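Local coordinates for 2-oxo-1,2-dihydroquinoline 8-monooxygenase, oxygenase component (Pseudomonas putida, PDB 1Z01) that hydroxylates 2-oxo-1,2-dihydroquinoline at carbon 8, as the Rieske-type oxygenase component that passes electrons from a [2Fe-2S] cluster to a mononuclear iron, at the interface of chains A and B. Coordinates in Å, arbitrary orientation; residue numbers count along the deposited sequence, not the author numbering. Chains: chain A/B, 2-oxo-1,2-dihydroquinoline 8-monooxygenase, oxygenase component.

The centres of contact 1 and contact 2, taken over their C-alpha atoms, lie about 12 Å apart. Both use the C-terminal end of the long helix B:339-377: contact 1 takes B:Met372, B:Phe375 and B:Tyr376, contact 2 takes B:Asn374 and B:Tyr377 and runs on into B:Asp378 and B:Thr380. Chain A answers with two separate segments, the Rieske cluster loop in contact 1 and the 413-419 loop in contact 2. The assembly holds three copies, as expected of a homotrimeric ring hydroxylase, so each helix end probably ties a neighbour's Rieske loop and C-terminal tail together.

Contact 1: the interface of chains A and B. Residues chain A 86-87; chain B 211, 214, 372, 375-376, 385, 387, 398.
A:Arg87, next to the cluster ligand A:His86 in the Rieske C-X-H motif, reaches into B:Glu214 and B:Tyr376 and docks the Rieske domain of chain A on the catalytic domain of chain B; in this family the cluster passes electrons to the neighbour's mononuclear iron. The tight part surrounds the arginine guanidinium, and the residue has 133 Å² hidden by the partner. The chain bends at chi3 (69°), which swings the head toward B:Tyr376 and B:Glu214. NE donates to the phenol oxygen OH of B:Tyr376 at 2.8 Å, with that oxygen tilted 22° from the guanidinium plane. NH1 meets OE2 of B:Glu214 at 2.8 Å, nearly along the carboxylate C-O axis, in a salt bridge lying close to the guanidinium plane. The sulphur SD of B:Met372 packs against the same head, 3.7 Å from CZ of A:Arg87.

A second shell on chain B fixes these acceptors. B:Arg398 grips B:Glu214 side-on through NE and NH1, so OE2 accepts from an arginine of each chain. End-on, B:Arg398 also holds B:Glu385, its NH2 donating to OE2 at 2.8 Å with the bond almost straight (177° at H). OH of B:Tyr376 in turn donates a hydrogen bond to OE1 of B:Glu385, at 2.5 Å. The two arginine heads come tip to tip without a hydrogen bond, and the paired carboxylates probably offset their charges.

Toward the cluster the contact is looser and mostly apolar. A:His86 as a whole has 8 Å² hidden; its imidazole NE2 lies 3.9 Å from the methyl CD2 of B:Leu387. CG of A:Arg87 sits over the centre of that imidazole's face.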
loop_
_atom_site.group_PDB
_atom_site.type_symbol
_atom_site.label_atom_id
_atom_site.label_comp_id
_atom_site.label_asym_id
_atom_site.label_seq_id
_atom_site.Cartn_x
_atom_site.Cartn_y
_atom_site.Cartn_z
ATOM N N HIS A 86 -25.379 12.690 -5.730
ATOM C CA HIS A 86 -25.962 11.680 -6.618
ATOM C C HIS A 86 -25.202 10.372 -6.450
ATOM O O HIS A 86 -25.704 9.416 -5.843
ATOM C CB HIS A 86 -25.879 12.093 -8.093
ATOM C CG HIS A 86 -26.461 11.079 -9.035
ATOM N ND1 HIS A 86 -25.933 10.827 -10.283
ATOM C CD2 HIS A 86 -27.553 10.282 -8.923
ATOM C CE1 HIS A 86 -26.670 9.922 -10.902
ATOM N NE2 HIS A 86 -27.661 9.574 -10.099
ATOM N N ARG A 87 -23.989 10.331 -6.999
ATOM C CA ARG A 87 -23.169 9.133 -6.918
ATOM C C ARG A 87 -21.752 9.342 -6.374
ATOM O O ARG A 87 -20.815 8.621 -6.721
ATOM C CB ARG A 87 -23.173 8.418 -8.276
ATOM C CG ARG A 87 -24.586 7.936 -8.632
ATOM C CD ARG A 87 -24.625 6.945 -9.775
ATOM N NE ARG A 87 -24.031 5.661 -9.413
ATOM C CZ ARG A 87 -24.103 4.567 -10.166
ATOM N NH1 ARG A 87 -23.528 3.448 -9.755
ATOM N NH2 ARG A 87 -24.759 4.580 -11.319
ATOM N N ILE B 211 -19.080 -0.636 -10.853
ATOM C CA ILE B 211 -19.148 0.806 -11.025
ATOM C C ILE B 211 -18.678 1.221 -12.410
ATOM O O ILE B 211 -19.171 2.205 -12.973
ATOM C CB ILE B 211 -18.316 1.523 -9.932
ATOM C CG1 ILE B 211 -18.956 1.269 -8.565
ATOM C CG2 ILE B 211 -18.211 3.013 -10.233
ATOM C CD1 ILE B 211 -20.411 1.696 -8.470
ATOM N N GLU B 214 -21.637 0.146 -15.100
ATOM C CA GLU B 214 -22.849 0.948 -15.137
ATOM C C GLU B 214 -22.802 2.260 -15.901
ATOM O O GLU B 214 -23.838 2.782 -16.299
ATOM C CB GLU B 214 -23.331 1.195 -13.705
ATOM C CG GLU B 214 -23.680 -0.101 -12.998
ATOM C CD GLU B 214 -24.232 0.101 -11.608
ATOM O OE1 GLU B 214 -24.503 -0.916 -10.925
ATOM O OE2 GLU B 214 -24.394 1.271 -11.200
ATOM N N MET B 372 -15.849 7.588 -9.196
ATOM C CA MET B 372 -16.997 7.124 -8.431
ATOM C C MET B 372 -16.676 5.971 -7.488
ATOM O O MET B 372 -17.419 5.701 -6.538
ATOM C CB MET B 372 -18.098 6.729 -9.428
ATOM C CG MET B 372 -19.382 6.168 -8.857
ATOM S SD MET B 372 -20.725 6.077 -10.114
ATOM C CE MET B 372 -19.823 5.603 -11.591
ATOM N N PHE B 375 -16.675 6.188 -3.376
ATOM C CA PHE B 375 -17.979 6.271 -2.723
ATOM C C PHE B 375 -18.563 4.898 -2.425
ATOM O O PHE B 375 -19.273 4.712 -1.442
ATOM C CB PHE B 375 -18.937 7.057 -3.625
ATOM C CG PHE B 375 -20.260 7.390 -2.990
ATOM C CD1 PHE B 375 -20.322 7.998 -1.744
ATOM C CD2 PHE B 375 -21.451 7.183 -3.691
ATOM C CE1 PHE B 375 -21.545 8.403 -1.207
ATOM C CE2 PHE B 375 -22.672 7.582 -3.164
ATOM C CZ PHE B 375 -22.722 8.195 -1.924
ATOM N N TYR B 376 -18.239 3.926 -3.265
ATOM C CA TYR B 376 -18.777 2.575 -3.111
ATOM C C TYR B 376 -17.896 1.488 -2.510
ATOM O O TYR B 376 -18.417 0.533 -1.930
ATOM C CB TYR B 376 -19.260 2.065 -4.467
ATOM C CG TYR B 376 -20.404 2.846 -5.058
ATOM C CD1 TYR B 376 -21.720 2.448 -4.849
ATOM C CD2 TYR B 376 -20.172 3.986 -5.822
ATOM C CE1 TYR B 376 -22.785 3.167 -5.392
ATOM C CE2 TYR B 376 -21.227 4.716 -6.368
ATOM C CZ TYR B 376 -22.529 4.300 -6.150
ATOM O OH TYR B 376 -23.576 5.014 -6.676
ATOM N N GLU B 385 -26.300 6.277 -2.061
ATOM C CA GLU B 385 -26.414 6.956 -3.343
ATOM C C GLU B 385 -27.861 7.435 -3.441
ATOM O O GLU B 385 -28.768 6.794 -2.906
ATOM C CB GLU B 385 -26.097 5.989 -4.490
ATOM C CG GLU B 385 -27.182 4.954 -4.703
ATOM C CD GLU B 385 -26.756 3.822 -5.605
ATOM O OE1 GLU B 385 -25.858 4.026 -6.444
ATOM O OE2 GLU B 385 -27.336 2.729 -5.480
ATOM N N LEU B 387 -30.284 8.021 -6.240
ATOM C CA LEU B 387 -30.605 7.879 -7.651
ATOM C C LEU B 387 -31.854 8.647 -8.080
ATOM O O LEU B 387 -32.721 8.956 -7.261
ATOM C CB LEU B 387 -30.730 6.390 -7.990
ATOM C CG LEU B 387 -29.497 5.565 -7.595
ATOM C CD1 LEU B 387 -29.688 4.127 -8.018
ATOM C CD2 LEU B 387 -28.247 6.147 -8.236
ATOM N N ARG B 398 -29.120 -3.916 -12.374
ATOM C CA ARG B 398 -28.791 -4.575 -11.120
ATOM C C ARG B 398 -29.775 -5.681 -10.781
ATOM O O ARG B 398 -29.368 -6.746 -10.330
ATOM C CB ARG B 398 -28.746 -3.560 -9.982
ATOM C CG ARG B 398 -27.695 -2.490 -10.183
ATOM C CD ARG B 398 -27.629 -1.595 -8.985
ATOM N NE ARG B 398 -26.706 -0.482 -9.166
ATOM C CZ ARG B 398 -26.618 0.541 -8.321
ATOM N NH1 ARG B 398 -25.754 1.528 -8.544
ATOM N NH2 ARG B 398 -27.402 0.574 -7.253
#

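Contact 2: the interface of chains A and B. Residues chain A 413-415, 418-419; chain B 374, 377-378, 380.
The carboxylate of B:Asp378, just beyond the end of helix 339-377, faces the backbone of A:Gly414 in the C-terminal loop of chain A. Its two oxygens divide the work. OD1 points across the interface and accepts the N-H of A:Gly414 at 3.0 Å, met on the syn side but 22° out of the carboxylate plane. OD2 turns back to its own chain, where the hydroxyl OG1 (2.7 Å) and backbone N of B:Thr380 reach it from the same face; this caps the start of helix 380-384 and limits rotation of the carboxylate. With chi1 at 67°, CG of B:Asp378 sits between the backbone N and the carbonyl carbon, which places OD1 toward A:Gly414 and OD2 toward B:Thr380.

A water extends the polar side: it lies at the guanidinium edge of A:Arg413, 2.6 Å from NH2, and 2.8 Å from OD1 of B:Asp378. The opposite charges themselves stay 5.1 Å apart, NH2 of A:Arg413 to OD1 of B:Asp378, so a water bridges the pair, and any attraction between the charges is probably weakened by the distance. An alanine in place of B:Asp378 would probably leave the A:Gly414 N-H and this water without their acceptor, and the N-terminus of helix 380-384 without its cap.

On the apolar side, A:Val419 lays its methyl CG2 obliquely across B:Asp378, 3.9 Å from CB. The valine stands at about a right angle to B:Tyr377, both methyls meeting the ring at CD1, with CG2 4.0 Å away. The loop anchors chain A's C-terminal segment on the neighbouring subunit, probably helping to hold the trimer together.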
loop_
_atom_site.group_PDB
_atom_site.type_symbol
_atom_site.label_atom_id
_atom_site.label_comp_id
_atom_site.label_asym_id
_atom_site.label_seq_id
_atom_site.Cartn_x
_atom_site.Cartn_y
_atom_site.Cartn_z
ATOM N N ARG A 413 -16.019 8.059 5.334
ATOM C CA ARG A 413 -16.743 6.922 4.770
ATOM C C ARG A 413 -17.172 7.276 3.359
ATOM O O ARG A 413 -17.811 8.304 3.143
ATOM C CB ARG A 413 -17.996 6.596 5.587
ATOM C CG ARG A 413 -17.758 6.271 7.056
ATOM C CD ARG A 413 -16.830 5.076 7.255
ATOM N NE ARG A 413 -16.627 4.777 8.675
ATOM C CZ ARG A 413 -15.667 3.984 9.144
ATOM N NH1 ARG A 413 -15.553 3.764 10.449
ATOM N NH2 ARG A 413 -14.812 3.414 8.305
ATOM N N GLY A 414 -16.815 6.430 2.400
ATOM C CA GLY A 414 -17.201 6.683 1.022
ATOM C C GLY A 414 -16.530 7.891 0.411
ATOM O O GLY A 414 -17.059 8.502 -0.520
ATOM N N VAL A 415 -15.362 8.240 0.946
ATOM C CA VAL A 415 -14.578 9.370 0.454
ATOM C C VAL A 415 -13.125 8.937 0.365
ATOM O O VAL A 415 -12.757 7.894 0.918
ATOM C CB VAL A 415 -14.687 10.598 1.400
ATOM C CG1 VAL A 415 -16.137 11.034 1.511
ATOM C CG2 VAL A 415 -14.129 10.268 2.771
ATOM N N ALA A 418 -10.954 6.960 3.136
ATOM C CA ALA A 418 -11.757 6.058 3.954
ATOM C C ALA A 418 -11.105 4.692 3.997
ATOM O O ALA A 418 -11.155 4.012 5.009
ATOM C CB ALA A 418 -13.155 5.933 3.380
ATOM N N VAL A 419 -10.512 4.298 2.874
ATOM C CA VAL A 419 -9.828 3.014 2.735
ATOM C C VAL A 419 -8.403 3.339 2.274
ATOM O O VAL A 419 -8.196 4.032 1.270
ATOM C CB VAL A 419 -10.534 2.124 1.694
ATOM C CG1 VAL A 419 -9.853 0.759 1.619
ATOM C CG2 VAL A 419 -11.998 1.972 2.061
ATOM N N ASN B 374 -14.455 5.457 -4.963
ATOM C CA ASN B 374 -14.298 5.700 -3.519
ATOM C C ASN B 374 -15.609 5.706 -2.747
ATOM O O ASN B 374 -15.656 5.269 -1.599
ATOM C CB ASN B 374 -13.568 7.027 -3.261
ATOM C CG ASN B 374 -12.056 6.913 -3.411
ATOM O OD1 ASN B 374 -11.351 7.923 -3.466
ATOM N ND2 ASN B 374 -11.554 5.685 -3.470
ATOM N N TYR B 377 -16.577 1.599 -2.629
ATOM C CA TYR B 377 -15.765 0.498 -2.133
ATOM C C TYR B 377 -16.022 0.002 -0.722
ATOM O O TYR B 377 -16.093 -1.207 -0.510
ATOM C CB TYR B 377 -14.261 0.738 -2.293
ATOM C CG TYR B 377 -13.514 -0.555 -2.018
ATOM C CD1 TYR B 377 -12.791 -0.740 -0.835
ATOM C CD2 TYR B 377 -13.641 -1.641 -2.885
ATOM C CE1 TYR B 377 -12.220 -1.980 -0.524
ATOM C CE2 TYR B 377 -13.080 -2.881 -2.584
ATOM C CZ TYR B 377 -12.373 -3.045 -1.405
ATOM O OH TYR B 377 -11.836 -4.276 -1.109
ATOM N N ASP B 378 -16.164 0.901 0.244
ATOM C CA ASP B 378 -16.401 0.445 1.609
ATOM C C ASP B 378 -17.875 0.198 1.876
ATOM O O ASP B 378 -18.275 -0.006 3.019
ATOM C CB ASP B 378 -15.831 1.430 2.635
ATOM C CG ASP B 378 -16.550 2.750 2.634
ATOM O OD1 ASP B 378 -16.077 3.673 3.322
ATOM O OD2 ASP B 378 -17.588 2.867 1.950
ATOM N N THR B 380 -20.507 2.303 1.409
ATOM C CA THR B 380 -21.315 3.506 1.597
ATOM C C THR B 380 -22.287 3.839 0.457
ATOM O O THR B 380 -23.486 4.005 0.679
ATOM C CB THR B 380 -20.402 4.717 1.830
ATOM O OG1 THR B 380 -19.561 4.457 2.963
ATOM C CG2 THR B 380 -21.219 5.982 2.072
HETATM O O HOH W 1 -14.761 3.161 5.693
#